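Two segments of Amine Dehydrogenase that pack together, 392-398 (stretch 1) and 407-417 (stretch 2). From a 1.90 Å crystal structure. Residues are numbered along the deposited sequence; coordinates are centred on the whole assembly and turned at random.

Stretch 1, residues 392-398: RFEAEAW
Stretch 2 407-417: LRIGYLPASWK

The apolar centre lies on the side of the sheet where Ala395 and Ala397 put their methyl groups. Ala397 CB is 3.5 Å from Leu412 CD1 and 4.0 Å from Ile409 CB. Ala395 CB is 4.1 Å from Ala414 CB and 4.0 Å from Trp416 CZ2. Leu412 is m, t; Ile409 is m, p; Trp416 has chi1 m and chi2 91°. The indole edge lies beside the backbone of Glu394 and Ala395 and reaches Phe393, whose CB is 3.5 Å from Trp416 CH2. The Phe393 ring (chi1 m, chi2 93°) then leads away.

Strand 394-398 runs antiparallel to the strand through Arg408 and Gly410, at 161° and 4.7 Å between axes. Glu396 pairs with Tyr411 and Trp398 with Arg408, each with CA atoms 4.6 Å apart. Three backbone hydrogen bonds join the stretches: Ala397 N to Gly410 O, 2.8 Å; Ile409 N to Ala397 O, 2.9 Å; Leu412 N to Ala395 O, 3.1 Å. Ile409 departs from extended geometry, with phi/psi -71/-58. Gly410 follows at 151/-157, where a CB would jam against the carbonyl O of Ile409.

Glu396, Trp398, Arg408 and Tyr411 share the other face. Arg408 CB sits over the six-membered ring of Trp398 (chi1 m, chi2 76°), 3.7 Å from its centroid. Glu394 (t, p, chi3 67°) lays CG over the Tyr411 ring (chi1 m, chi2 138°), 3.5 Å from the centroid.

At the polar edge, Glu396 (t, t, chi3 63°) uses both carboxylate oxygens. Glu396 OE1 accepts a hydrogen bond from Trp398 NE1 at 2.7 Å. Glu396 OE2 forms a salt bridge with Arg408 NH1 at 2.5 Å; its hydrogen bond is weak, at 121°. Arg408 is t, t, then chi3 114° and chi4 88°. Water 2 links Glu396 OE2 and Tyr411 OH, 2.8 Å from each. Water 1 accepts from Ala395 N at 3.0 Å and donates to Leu412 O at 2.7 Å.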

# COMPACT_ATOMS: atom_id res chain seq x y z
N ARG A 392 -15.85 10.92 -5.17
CA ARG A 392 -17.18 11.49 -4.91
C ARG A 392 -16.98 12.83 -4.26
O ARG A 392 -16.34 12.93 -3.21
CB ARG A 392 -18.00 10.56 -4.03
CG ARG A 392 -18.40 9.29 -4.74
CD ARG A 392 -19.19 8.40 -3.82
NE ARG A 392 -20.00 7.47 -4.59
CZ ARG A 392 -21.26 7.69 -4.92
NH1 ARG A 392 -21.87 8.81 -4.54
NH2 ARG A 392 -21.91 6.80 -5.66
N PHE A 393 -17.52 13.87 -4.88
CA PHE A 393 -17.29 15.21 -4.38
C PHE A 393 -18.50 16.04 -4.06
O PHE A 393 -19.60 15.78 -4.53
CB PHE A 393 -16.39 15.97 -5.35
CG PHE A 393 -15.18 15.21 -5.76
CD1 PHE A 393 -15.20 14.42 -6.91
CD2 PHE A 393 -14.03 15.24 -4.99
CE1 PHE A 393 -14.08 13.68 -7.29
CE2 PHE A 393 -12.91 14.51 -5.36
CZ PHE A 393 -12.93 13.72 -6.51
N GLU A 394 -18.25 17.09 -3.29
CA GLU A 394 -19.28 18.02 -2.87
C GLU A 394 -18.65 19.43 -2.90
O GLU A 394 -17.44 19.57 -2.73
CB GLU A 394 -19.72 17.65 -1.46
CG GLU A 394 -21.13 18.01 -1.13
CD GLU A 394 -22.16 17.02 -1.63
OE1 GLU A 394 -22.17 15.87 -1.13
OE2 GLU A 394 -22.98 17.40 -2.48
N ALA A 395 -19.45 20.45 -3.21
CA ALA A 395 -18.94 21.82 -3.25
C ALA A 395 -19.42 22.56 -2.01
O ALA A 395 -20.61 22.81 -1.85
CB ALA A 395 -19.40 22.53 -4.51
N GLU A 396 -18.49 22.85 -1.11
CA GLU A 396 -18.78 23.54 0.14
C GLU A 396 -18.71 25.06 0.01
O GLU A 396 -17.64 25.62 -0.20
CB GLU A 396 -17.83 23.05 1.22
CG GLU A 396 -17.96 23.73 2.55
CD GLU A 396 -16.81 23.38 3.45
OE1 GLU A 396 -15.67 23.73 3.09
OE2 GLU A 396 -17.03 22.73 4.48
N ALA A 397 -19.85 25.71 0.20
CA ALA A 397 -19.97 27.17 0.09
C ALA A 397 -19.69 27.93 1.37
O ALA A 397 -20.07 27.51 2.45
CB ALA A 397 -21.35 27.52 -0.44
N TRP A 398 -19.03 29.08 1.21
CA TRP A 398 -18.69 29.96 2.32
C TRP A 398 -19.01 31.40 1.99
O TRP A 398 -18.81 31.86 0.87
CB TRP A 398 -17.20 29.88 2.67
CG TRP A 398 -16.78 28.57 3.21
CD1 TRP A 398 -16.58 27.43 2.50
CD2 TRP A 398 -16.52 28.25 4.58
NE1 TRP A 398 -16.21 26.41 3.34
CE2 TRP A 398 -16.17 26.89 4.63
CE3 TRP A 398 -16.55 28.99 5.78
CZ2 TRP A 398 -15.85 26.23 5.82
CZ3 TRP A 398 -16.23 28.34 6.97
CH2 TRP A 398 -15.89 26.97 6.98
N LEU A 407 -18.86 32.41 7.23
CA LEU A 407 -20.09 31.66 7.42
C LEU A 407 -20.06 30.45 6.50
O LEU A 407 -19.93 30.60 5.29
CB LEU A 407 -21.26 32.57 7.03
CG LEU A 407 -22.73 32.44 7.47
CD1 LEU A 407 -23.61 32.73 6.25
CD2 LEU A 407 -23.06 31.08 8.05
N ARG A 408 -20.12 29.24 7.06
CA ARG A 408 -20.17 28.05 6.22
C ARG A 408 -21.65 27.86 5.89
O ARG A 408 -22.47 27.62 6.78
CB ARG A 408 -19.61 26.82 6.94
CG ARG A 408 -19.57 25.58 6.02
CD ARG A 408 -18.88 24.38 6.66
NE ARG A 408 -19.79 23.26 6.91
CZ ARG A 408 -20.06 22.29 6.03
NH1 ARG A 408 -19.49 22.30 4.84
NH2 ARG A 408 -20.92 21.33 6.34
N ILE A 409 -21.99 28.05 4.62
CA ILE A 409 -23.35 27.90 4.16
C ILE A 409 -23.75 26.43 4.17
O ILE A 409 -24.72 26.05 4.82
CB ILE A 409 -23.54 28.48 2.72
CG1 ILE A 409 -23.55 30.02 2.74
CG2 ILE A 409 -24.87 28.04 2.14
CD1 ILE A 409 -22.29 30.66 3.21
N GLY A 410 -23.00 25.62 3.43
CA GLY A 410 -23.29 24.20 3.35
C GLY A 410 -22.83 23.66 2.01
O GLY A 410 -21.95 24.23 1.38
N TYR A 411 -23.41 22.55 1.59
CA TYR A 411 -23.05 21.94 0.31
C TYR A 411 -24.05 22.38 -0.75
O TYR A 411 -25.19 21.91 -0.76
CB TYR A 411 -23.06 20.41 0.43
CG TYR A 411 -21.99 19.85 1.34
CD1 TYR A 411 -22.28 18.81 2.23
CD2 TYR A 411 -20.67 20.32 1.29
CE1 TYR A 411 -21.29 18.25 3.03
CE2 TYR A 411 -19.68 19.76 2.09
CZ TYR A 411 -20.00 18.73 2.96
OH TYR A 411 -19.02 18.19 3.77
N LEU A 412 -23.62 23.28 -1.63
CA LEU A 412 -24.48 23.80 -2.69
C LEU A 412 -24.31 23.08 -4.02
O LEU A 412 -23.21 22.65 -4.36
CB LEU A 412 -24.23 25.30 -2.89
CG LEU A 412 -24.60 26.24 -1.73
CD1 LEU A 412 -24.43 27.68 -2.17
CD2 LEU A 412 -26.02 26.00 -1.31
N PRO A 413 -25.40 22.94 -4.79
CA PRO A 413 -25.37 22.27 -6.09
C PRO A 413 -24.40 22.97 -7.04
O PRO A 413 -24.24 24.19 -7.01
CB PRO A 413 -26.82 22.38 -6.57
CG PRO A 413 -27.32 23.62 -5.88
CD PRO A 413 -26.76 23.45 -4.50
N ALA A 414 -23.73 22.17 -7.87
CA ALA A 414 -22.76 22.72 -8.80
C ALA A 414 -22.51 21.86 -10.01
O ALA A 414 -22.97 20.72 -10.10
CB ALA A 414 -21.44 22.96 -8.07
N SER A 415 -21.78 22.43 -10.96
CA SER A 415 -21.38 21.76 -12.17
C SER A 415 -19.99 21.21 -11.86
O SER A 415 -19.21 21.85 -11.15
CB SER A 415 -21.30 22.75 -13.33
OG SER A 415 -20.48 22.27 -14.38
N TRP A 416 -19.69 20.04 -12.39
CA TRP A 416 -18.40 19.42 -12.15
C TRP A 416 -17.66 19.08 -13.41
O TRP A 416 -18.25 18.64 -14.39
CB TRP A 416 -18.58 18.14 -11.33
CG TRP A 416 -19.09 18.39 -9.97
CD1 TRP A 416 -20.40 18.42 -9.58
CD2 TRP A 416 -18.32 18.67 -8.81
NE1 TRP A 416 -20.48 18.69 -8.23
CE2 TRP A 416 -19.22 18.84 -7.74
CE3 TRP A 416 -16.95 18.78 -8.56
CZ2 TRP A 416 -18.79 19.13 -6.44
CZ3 TRP A 416 -16.52 19.07 -7.28
CH2 TRP A 416 -17.44 19.24 -6.23
N LYS A 417 -16.35 19.32 -13.37
CA LYS A 417 -15.48 18.99 -14.48
C LYS A 417 -14.10 18.61 -13.96
O LYS A 417 -13.77 18.80 -12.79
CB LYS A 417 -15.39 20.12 -15.51
CG LYS A 417 -14.76 21.40 -15.03
CD LYS A 417 -14.63 22.36 -16.21
CE LYS A 417 -14.59 23.82 -15.76
NZ LYS A 417 -13.46 24.05 -14.82
O HOH W 1 -22.25 20.11 -4.15
O HOH W 2 -17.22 20.01 5.00